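Local atomic coordinates of adenosylmethionine-8-amino-7-oxononanoate aminotransferase (Methanocaldococcus jannaschii, PDB entry 6ZHK), a protein that acts as a thermostable pyridoxal 5'-phosphate-dependent transaminase of D-amino acids, and as a BioA-family member may also make 7,8-diaminononanoate for biotin. Residues Ser61-Leu66 and Val436-Pro441; Tyr118-Ala123 and Gln343-Ala348. All blocks are in the same frame, centred on the assembly; numbering follows the deposited sequence.

In the fold
Followed from the N terminus, the chain leaves the four-stranded sheet that contains strand 54-57 and enters 61-66, the first half of contact 1. It then reaches 118-123, where strand 115-119, at one border of the seven-stranded sheet, gives way to helix 122-140. Helix 343-358 returns to this turn as contact 2 and closes a loop of 219 residues. Last, 436-441 on a border strand of the C-terminal three-stranded sheet closes contact 1 over 369 residues. Contact 2, nested within contact 1, packs that helix against strand 115-119, whereas contact 1 joins the segment after strand 54-57 to the C-terminal sheet. Their centres lie about 20 Å apart, their nearest atoms about 8 Å, yet both meet the second subunit.

Contact 1 (Ser61-Leu66 and Val436-Pro441); sequences SIWCNL and VIILVP
Trp-63 lies across Val-440 and Ile-438, and its side chain can be followed outward atom by atom. CB starts 4.0 Å from Val-440 CG1, and CG is shared between both methyls of that valine. CD1 makes the closest approach to the valine branch point, 3.8 Å from Val-440 CB. Here Val-440 CG2 sits over one face of the five-membered ring as a CH-pi contact, 4.0 Å from the ring centroid and 23° off its normal. At NE1 the partner changes, with Ile-438 CG2 3.7 Å away and placed obliquely to the ring. The same methyl is 4.2 Å from Trp-63 CE2, beyond which the benzo ring leads away from Val-440. With Val-440 chi1 at 179°, CG1 meets the CA and CB end and CG2 the pyrrole ring.

The indole springs from a turn in which Ser-61, Ile-62 and Trp-63 all have left-handed helical backbone angles. The side chain of Trp-63 lies about 4 Å from that of Lys-301, the predicted cofactor-attachment lysine, which donates to Ile-62 O. Attraction between the segments is dispersion and CH-pi, while polar bonds from Val-440 to Ser-60 and Ala-58 fix the backbone; the indole probably lines the cofactor site.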
# COMPACT_ATOMS: atom_id res chain seq x y z
N SER A 61 8.08 12.86 -11.13
CA SER A 61 7.24 12.75 -9.92
C SER A 61 7.66 11.52 -9.08
O SER A 61 6.82 10.81 -8.52
CB SER A 61 5.74 12.83 -10.19
OG SER A 61 5.39 14.01 -10.95
N ILE A 62 9.00 11.35 -8.98
CA ILE A 62 9.64 10.28 -8.21
C ILE A 62 9.43 8.94 -8.94
O ILE A 62 9.01 7.91 -8.35
CB ILE A 62 9.26 10.27 -6.71
CG1 ILE A 62 9.03 11.66 -6.09
CG2 ILE A 62 10.26 9.40 -5.88
CD1 ILE A 62 10.26 12.53 -6.03
N TRP A 63 9.74 8.99 -10.26
CA TRP A 63 10.17 7.82 -11.02
C TRP A 63 8.93 6.98 -11.38
O TRP A 63 9.07 5.78 -11.65
CB TRP A 63 11.21 6.95 -10.27
CG TRP A 63 12.31 7.64 -9.51
CD1 TRP A 63 12.69 8.95 -9.57
CD2 TRP A 63 13.17 7.03 -8.52
NE1 TRP A 63 13.73 9.20 -8.69
CE2 TRP A 63 14.02 8.05 -8.01
CE3 TRP A 63 13.28 5.74 -7.99
CZ2 TRP A 63 14.97 7.79 -7.03
CZ3 TRP A 63 14.22 5.48 -7.02
CH2 TRP A 63 15.09 6.48 -6.58
N CYS A 64 7.77 7.63 -11.48
CA CYS A 64 6.55 6.96 -11.94
C CYS A 64 5.93 7.54 -13.22
O CYS A 64 5.12 6.86 -13.88
CB CYS A 64 5.51 6.89 -10.82
SG CYS A 64 4.87 8.52 -10.35
N ASN A 65 6.17 8.82 -13.51
CA ASN A 65 5.42 9.43 -14.62
C ASN A 65 6.06 9.00 -15.94
O ASN A 65 7.23 9.18 -16.12
CB ASN A 65 5.35 10.95 -14.42
CG ASN A 65 4.58 11.62 -15.55
OD1 ASN A 65 5.04 11.68 -16.69
ND2 ASN A 65 3.33 11.92 -15.27
N LEU A 66 5.30 8.44 -16.88
CA LEU A 66 5.95 7.94 -18.09
C LEU A 66 5.71 8.91 -19.24
O LEU A 66 6.56 9.04 -20.10
CB LEU A 66 5.29 6.62 -18.50
CG LEU A 66 5.54 5.40 -17.59
CD1 LEU A 66 4.96 4.18 -18.24
CD2 LEU A 66 7.04 5.23 -17.29
N VAL A 436 23.87 12.87 -4.72
CA VAL A 436 23.62 12.41 -6.07
C VAL A 436 22.45 13.20 -6.66
O VAL A 436 21.30 13.14 -6.15
CB VAL A 436 23.33 10.89 -6.13
CG1 VAL A 436 23.25 10.43 -7.58
CG2 VAL A 436 24.36 10.07 -5.37
N ILE A 437 22.72 13.90 -7.76
CA ILE A 437 21.68 14.49 -8.58
C ILE A 437 20.99 13.32 -9.28
O ILE A 437 21.66 12.54 -9.95
CB ILE A 437 22.28 15.49 -9.61
CG1 ILE A 437 22.89 16.72 -8.93
CG2 ILE A 437 21.26 15.96 -10.66
CD1 ILE A 437 24.00 17.39 -9.77
N ILE A 438 19.66 13.28 -9.24
CA ILE A 438 18.93 12.19 -9.86
C ILE A 438 18.20 12.76 -11.08
O ILE A 438 17.50 13.76 -10.98
CB ILE A 438 17.90 11.58 -8.87
CG1 ILE A 438 18.50 11.07 -7.54
CG2 ILE A 438 17.05 10.51 -9.61
CD1 ILE A 438 19.44 9.87 -7.64
N LEU A 439 18.34 12.11 -12.24
CA LEU A 439 17.55 12.41 -13.43
C LEU A 439 16.81 11.14 -13.83
O LEU A 439 17.43 10.15 -14.22
CB LEU A 439 18.52 12.78 -14.57
CG LEU A 439 19.36 14.03 -14.33
CD1 LEU A 439 20.20 14.34 -15.59
CD2 LEU A 439 18.50 15.25 -13.93
N VAL A 440 15.47 11.19 -13.71
CA VAL A 440 14.63 10.10 -14.20
C VAL A 440 13.52 10.77 -14.99
O VAL A 440 12.44 11.01 -14.47
CB VAL A 440 14.09 9.20 -13.05
CG1 VAL A 440 13.17 8.04 -13.58
CG2 VAL A 440 15.27 8.64 -12.29
N PRO A 441 13.81 11.20 -16.24
CA PRO A 441 12.86 12.00 -17.00
C PRO A 441 11.77 11.09 -17.57
O PRO A 441 11.97 9.88 -17.73
CB PRO A 441 13.71 12.59 -18.13
CG PRO A 441 14.81 11.57 -18.34
CD PRO A 441 15.08 11.00 -16.95

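Contact 2 (Tyr118-Ala123 and Gln343-Ala348); sequences YSEDGA and QLLCSA
Tyr-118 and Cys-346 meet because each sets its gamma atom (CG, SG) beside its own backbone N and anti to the carbonyl carbon, with chi1 -72° for the tyrosine and -74° for the cysteine; the ring swings toward helix 343-358 and the sulfur toward the strand. The result is a Cys sulfur-aromatic contact at the strand-loop-helix turn of a fold-type I transaminase, where strand 115-119 ends and helix 122-140 begins. Cys-346 SG stands over one face of the Tyr-118 ring, 4.7 Å from its centroid and 18° off the normal. Among the ring atoms it lies nearest CZ, at 4.5 Å, so the sulfur sits toward the hydroxyl-bearing end. That end is anchored by a hydrogen bond from Tyr-118 OH to Ser-98 O, while Leu-101 of helix 96-108 packs against both Tyr-118 and Cys-346.

A second, looser touch lies one helix position back. Leu-345 offers CD1 to the CG of Glu-120, 4.2 Å away, the two side chains crossing at about a right angle. The glutamate bends at its second torsion, so that CG touches the methyl while the carboxylate OE2 lies almost as near; Pro-309 of the second subunit packs on both residues. Gly-122 and Ala-123, just beyond, are predicted to bind pyridoxal 5'-phosphate, so the helix packs behind the start of a probable cofactor-binding turn. Within helix 343-358, Leu-344 O takes two donors on the same face of its carbonyl plane: Ala-348 N at 3.2 Å and Ser-347 OG at 2.7 Å.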
# COMPACT_ATOMS: atom_id res chain seq x y z
N TYR A 118 -2.18 -8.69 -7.44
CA TYR A 118 -2.16 -7.24 -7.45
C TYR A 118 -2.05 -6.66 -6.05
O TYR A 118 -2.48 -7.27 -5.09
CB TYR A 118 -3.51 -6.70 -7.95
CG TYR A 118 -3.73 -6.91 -9.46
CD1 TYR A 118 -2.97 -6.20 -10.38
CD2 TYR A 118 -4.73 -7.76 -9.93
CE1 TYR A 118 -3.20 -6.34 -11.75
CE2 TYR A 118 -4.99 -7.90 -11.29
CZ TYR A 118 -4.19 -7.22 -12.19
OH TYR A 118 -4.40 -7.31 -13.54
N SER A 119 -1.50 -5.44 -5.97
CA SER A 119 -1.46 -4.65 -4.75
C SER A 119 -1.39 -3.18 -5.17
O SER A 119 -1.55 -2.88 -6.36
CB SER A 119 -0.29 -5.04 -3.85
OG SER A 119 0.96 -4.87 -4.49
N GLU A 120 -1.14 -2.27 -4.22
CA GLU A 120 -1.18 -0.85 -4.53
C GLU A 120 0.20 -0.24 -4.70
O GLU A 120 0.34 0.59 -5.56
CB GLU A 120 -1.94 -0.07 -3.46
CG GLU A 120 -3.44 -0.26 -3.58
CD GLU A 120 -3.94 -1.64 -3.20
OE1 GLU A 120 -3.61 -2.10 -2.05
OE2 GLU A 120 -4.60 -2.28 -4.07
N ASP A 121 1.22 -0.68 -3.94
CA ASP A 121 2.50 0.01 -3.91
C ASP A 121 3.60 -1.03 -4.10
O ASP A 121 3.40 -2.19 -3.71
CB ASP A 121 2.76 0.69 -2.55
CG ASP A 121 1.73 1.79 -2.30
OD1 ASP A 121 1.31 2.43 -3.30
OD2 ASP A 121 1.34 2.01 -1.12
N GLY A 122 4.74 -0.60 -4.66
CA GLY A 122 5.87 -1.49 -4.90
C GLY A 122 6.37 -2.13 -3.59
O GLY A 122 6.79 -3.29 -3.60
N ALA A 123 6.30 -1.39 -2.47
CA ALA A 123 6.74 -2.00 -1.22
C ALA A 123 5.84 -3.20 -0.90
O ALA A 123 6.32 -4.20 -0.37
CB ALA A 123 6.72 -0.99 -0.07
N GLN A 343 -10.73 -1.19 -10.02
CA GLN A 343 -10.98 -0.94 -11.45
C GLN A 343 -10.34 0.36 -11.96
O GLN A 343 -9.81 0.36 -13.06
CB GLN A 343 -12.48 -0.93 -11.81
CG GLN A 343 -13.11 -2.32 -11.74
CD GLN A 343 -13.69 -2.68 -10.39
OE1 GLN A 343 -13.08 -2.52 -9.32
NE2 GLN A 343 -14.81 -3.36 -10.46
N LEU A 344 -10.43 1.45 -11.20
CA LEU A 344 -9.74 2.68 -11.63
C LEU A 344 -8.23 2.46 -11.80
O LEU A 344 -7.64 2.87 -12.82
CB LEU A 344 -10.03 3.81 -10.66
CG LEU A 344 -11.52 4.16 -10.53
CD1 LEU A 344 -11.65 5.37 -9.62
CD2 LEU A 344 -12.24 4.39 -11.94
N LEU A 345 -7.57 1.76 -10.83
CA LEU A 345 -6.13 1.54 -10.93
C LEU A 345 -5.89 0.76 -12.21
O LEU A 345 -4.96 1.07 -12.94
CB LEU A 345 -5.55 0.73 -9.74
CG LEU A 345 -5.99 1.21 -8.36
CD1 LEU A 345 -5.27 0.47 -7.24
CD2 LEU A 345 -5.69 2.69 -8.18
N CYS A 346 -6.72 -0.27 -12.47
CA CYS A 346 -6.37 -1.16 -13.56
C CYS A 346 -6.69 -0.49 -14.90
O CYS A 346 -6.01 -0.72 -15.93
CB CYS A 346 -7.23 -2.42 -13.46
SG CYS A 346 -6.72 -3.52 -12.11
N SER A 347 -7.69 0.38 -14.90
CA SER A 347 -8.01 1.11 -16.13
C SER A 347 -6.82 1.99 -16.56
O SER A 347 -6.53 2.02 -17.77
CB SER A 347 -9.27 1.91 -15.96
OG SER A 347 -9.01 3.05 -15.13
N ALA A 348 -6.14 2.68 -15.61
CA ALA A 348 -4.98 3.50 -15.96
C ALA A 348 -3.90 2.62 -16.58
O ALA A 348 -3.26 3.00 -17.58
CB ALA A 348 -4.43 4.32 -14.82